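Local structure of DNA ligase (Alteromonas mediterranea, 6GDR) at residues Leu74-Ala77 against Arg83-Ser86. The protein probably seals breaks in DNA as a minimal, ATP-dependent Lig E-type DNA ligase that works through an adenylated intermediate. Numbering follows the deposited sequence.
Sequences LWIA and RTAS. With nucleotides of chain A.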
ATOM      1  N   LEU D  74       7.338  -6.315   3.931  1.00 44.68           N
ATOM      2  CA  LEU D  74       7.219  -7.747   4.171  1.00 45.50           C
ATOM      3  C   LEU D  74       6.151  -8.316   3.247  1.00 49.30           C
ATOM      4  O   LEU D  74       4.983  -7.920   3.318  1.00 51.00           O
ATOM      5  CB  LEU D  74       6.881  -8.016   5.635  1.00 40.87           C
ATOM      6  CG  LEU D  74       7.943  -7.568   6.641  1.00 58.16           C
ATOM      7  CD1 LEU D  74       7.445  -7.757   8.062  1.00 50.21           C
ATOM      8  CD2 LEU D  74       9.246  -8.323   6.428  1.00 47.86           C
ATOM      9  N   TRP D  75       6.550  -9.248   2.385  1.00 41.85           N
ATOM     10  CA  TRP D  75       5.733  -9.621   1.242  1.00 44.13           C
ATOM     11  C   TRP D  75       6.085 -11.038   0.813  1.00 50.92           C
ATOM     12  O   TRP D  75       7.239 -11.463   0.913  1.00 59.56           O
ATOM     13  CB  TRP D  75       5.952  -8.627   0.094  1.00 38.79           C
ATOM     14  CG  TRP D  75       5.159  -8.879  -1.150  1.00 41.44           C
ATOM     15  CD1 TRP D  75       3.829  -8.641  -1.340  1.00 56.88           C
ATOM     16  CD2 TRP D  75       5.659  -9.383  -2.395  1.00 46.78           C
ATOM     17  NE1 TRP D  75       3.467  -8.977  -2.623  1.00 45.48           N
ATOM     18  CE2 TRP D  75       4.573  -9.436  -3.290  1.00 50.75           C
ATOM     19  CE3 TRP D  75       6.918  -9.801  -2.836  1.00 49.34           C
ATOM     20  CZ2 TRP D  75       4.707  -9.890  -4.601  1.00 47.06           C
ATOM     21  CZ3 TRP D  75       7.050 -10.254  -4.137  1.00 48.37           C
ATOM     22  CH2 TRP D  75       5.950 -10.296  -5.003  1.00 42.14           C
ATOM     23  N   ILE D  76       5.071 -11.762   0.341  1.00 50.57           N
ATOM     24  CA  ILE D  76       5.237 -13.132  -0.133  1.00 52.53           C
ATOM     25  C   ILE D  76       5.080 -13.145  -1.647  1.00 58.87           C
ATOM     26  O   ILE D  76       6.036 -13.415  -2.383  1.00 50.77           O
ATOM     27  CB  ILE D  76       4.221 -14.081   0.532  1.00 59.03           C
ATOM     28  CG1 ILE D  76       4.391 -14.069   2.054  1.00 66.38           C
ATOM     29  CG2 ILE D  76       4.379 -15.501  -0.009  1.00 55.24           C
ATOM     30  CD1 ILE D  76       3.228 -14.690   2.803  1.00 61.60           C
ATOM     31  N   ALA D  77       3.871 -12.856  -2.115  1.00 43.69           N
ATOM     32  CA  ALA D  77       3.568 -12.831  -3.539  1.00 49.20           C
ATOM     33  C   ALA D  77       2.333 -11.961  -3.738  1.00 48.39           C
ATOM     34  O   ALA D  77       1.744 -11.458  -2.777  1.00 37.78           O
ATOM     35  CB  ALA D  77       3.357 -14.246  -4.086  1.00 59.07           C
ATOM     36  N   ARG D  83      -3.231 -13.027   4.156  1.00 46.24           N
ATOM     37  CA  ARG D  83      -2.387 -14.061   4.744  1.00 55.60           C
ATOM     38  C   ARG D  83      -1.085 -13.472   5.272  1.00 58.32           C
ATOM     39  O   ARG D  83      -0.626 -13.838   6.361  1.00 63.01           O
ATOM     40  CB  ARG D  83      -2.114 -15.152   3.709  1.00 59.07           C
ATOM     41  CG  ARG D  83      -1.071 -16.172   4.123  1.00 73.05           C
ATOM     42  CD  ARG D  83      -1.209 -17.451   3.313  1.00 88.55           C
ATOM     43  NE  ARG D  83       0.086 -18.056   3.009  1.00 82.19           N
ATOM     44  CZ  ARG D  83       0.778 -17.853   1.890  1.00 72.47           C
ATOM     45  NH1 ARG D  83       0.312 -17.055   0.938  1.00 74.58           N
ATOM     46  NH2 ARG D  83       1.948 -18.454   1.721  1.00 68.13           N
ATOM     47  N   THR D  84      -0.475 -12.555   4.517  1.00 54.68           N
ATOM     48  CA  THR D  84       0.761 -11.924   4.968  1.00 48.01           C
ATOM     49  C   THR D  84       0.541 -11.163   6.270  1.00 57.32           C
ATOM     50  O   THR D  84       1.340 -11.268   7.207  1.00 40.01           O
ATOM     51  CB  THR D  84       1.299 -10.986   3.885  1.00 53.38           C
ATOM     52  OG1 THR D  84       1.575 -11.732   2.692  1.00 52.87           O
ATOM     53  CG2 THR D  84       2.581 -10.296   4.352  1.00 51.85           C
ATOM     54  N   ALA D  85      -0.538 -10.381   6.342  1.00 47.07           N
ATOM     55  CA  ALA D  85      -0.834  -9.646   7.564  1.00 52.17           C
ATOM     56  C   ALA D  85      -1.111 -10.578   8.735  1.00 62.83           C
ATOM     57  O   ALA D  85      -0.936 -10.173   9.890  1.00 50.73           O
ATOM     58  CB  ALA D  85      -2.025  -8.714   7.337  1.00 48.08           C
ATOM     59  N   SER D  86      -1.531 -11.815   8.466  1.00 44.83           N
ATOM     60  CA  SER D  86      -1.768 -12.763   9.549  1.00 48.02           C
ATOM     61  C   SER D  86      -0.456 -13.246  10.154  1.00 49.79           C
ATOM     62  O   SER D  86      -0.366 -13.447  11.371  1.00 54.76           O
ATOM     63  CB  SER D  86      -2.596 -13.944   9.040  1.00 62.10           C
ATOM     64  OG  SER D  86      -2.774 -14.917  10.054  1.00 71.33           O
TER
ATOM     65  P    DC A  16      -5.185 -13.760  12.468  1.00 64.93           P
ATOM     66  OP1  DC A  16      -4.031 -14.658  12.242  1.00 61.83           O
ATOM     67  OP2  DC A  16      -6.537 -14.332  12.655  1.00 60.78           O
ATOM     68  O5'  DC A  16      -4.857 -12.826  13.720  1.00 46.43           O
ATOM     69  C5'  DC A  16      -3.877 -11.804  13.594  1.00 51.13           C
ATOM     70  C4'  DC A  16      -3.550 -11.193  14.942  1.00 61.50           C
ATOM     71  O4'  DC A  16      -4.519 -10.152  15.250  1.00 61.21           O
ATOM     72  C3'  DC A  16      -3.603 -12.167  16.112  1.00 67.12           C
ATOM     73  O3'  DC A  16      -2.620 -11.823  17.089  1.00 68.35           O
ATOM     74  C2'  DC A  16      -5.030 -11.995  16.616  1.00 54.36           C
ATOM     75  C1'  DC A  16      -5.259 -10.502  16.407  1.00 54.31           C
ATOM     76  N1   DC A  16      -6.694 -10.103  16.191  1.00 51.24           N
ATOM     77  C2   DC A  16      -7.200  -8.961  16.826  1.00 60.95           C
ATOM     78  O2   DC A  16      -6.462  -8.304  17.570  1.00 51.00           O
ATOM     79  N3   DC A  16      -8.493  -8.608  16.611  1.00 49.16           N
ATOM     80  C4   DC A  16      -9.260  -9.340  15.802  1.00 46.66           C
ATOM     81  N4   DC A  16     -10.526  -8.951  15.622  1.00 50.61           N
ATOM     82  C5   DC A  16      -8.763 -10.501  15.142  1.00 51.70           C
ATOM     83  C6   DC A  16      -7.488 -10.840  15.358  1.00 54.07           C
ATOM     84  P    DT A  15      -8.940 -12.393   7.184  1.00 48.79           P
ATOM     85  OP1  DT A  15      -8.186 -13.405   6.410  1.00 56.89           O
ATOM     86  OP2  DT A  15     -10.341 -12.663   7.580  1.00 72.44           O
ATOM     87  O5'  DT A  15      -8.117 -12.036   8.505  1.00 65.11           O
ATOM     88  C5'  DT A  15      -6.793 -11.534   8.397  1.00 46.48           C
ATOM     89  C4'  DT A  15      -6.266 -11.095   9.750  1.00 67.06           C
ATOM     90  O4'  DT A  15      -6.940  -9.886  10.164  1.00 59.32           O
ATOM     91  C3'  DT A  15      -6.485 -12.103  10.884  1.00 57.76           C
ATOM     92  O3'  DT A  15      -5.253 -12.728  11.239  1.00 59.69           O
ATOM     93  C2'  DT A  15      -7.078 -11.273  12.036  1.00 54.02           C
ATOM     94  C1'  DT A  15      -6.931  -9.832  11.565  1.00 64.05           C
ATOM     95  N1   DT A  15      -8.030  -8.924  12.022  1.00 41.34           N
ATOM     96  C2   DT A  15      -7.732  -7.877  12.866  1.00 50.79           C
ATOM     97  O2   DT A  15      -6.608  -7.644  13.271  1.00 55.03           O
ATOM     98  N3   DT A  15      -8.806  -7.105  13.222  1.00 45.75           N
ATOM     99  C4   DT A  15     -10.121  -7.272  12.828  1.00 51.26           C
ATOM    100  O4   DT A  15     -11.018  -6.524  13.204  1.00 55.36           O
ATOM    101  C5   DT A  15     -10.366  -8.388  11.944  1.00 42.71           C
ATOM    102  C7   DT A  15     -11.754  -8.669  11.450  1.00 49.72           C
ATOM    103  C6   DT A  15      -9.321  -9.151  11.587  1.00 46.06           C
TER
HETATM  104  O   HOH W   1       2.538 -11.018   0.396  1.00 50.95           O
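Two hydrogen bonds hold the hydroxyl of Thr-84: OG1 bonds to the carbonyl O of Gln-80, one turn earlier, and accepts from a water 2.6 Å away that links it to the backbone of Ile-76. In the adenylation domain of this DNA ligase, the water thus joins the exit of strand 70-75 to helix 81-89. It accepts from Ile-76 N, at 2.6 Å, and donates more weakly to Ala-77 O.

The direct contacts are van der Waals ones, each setting a methyl against a polar group. Ile-76 and Thr-84 lie side by side with their ends pointing opposite ways; CD1 of Ile-76 comes 3.4 Å from Thr-84 OG1. That methyl also sits over a face of the Arg-83 guanidinium, nearer its margin than its middle and 4.1 Å from CZ of Arg-83, the isoleucine chain running roughly perpendicular to that of the arginine. With chi1 at -60°, Thr-84 places CG2 trans to its own N and against the carbonyl of Leu-74, 3.5 Å from its O. The CB of Trp-75 points away from the helix, and its side chain is about 7 Å from the bound AMP.

Further along the helix, Ser-86 OG donates to OP1 of DC16 of chain A at 2.5 Å, on the phosphate linking DT15 to DC16.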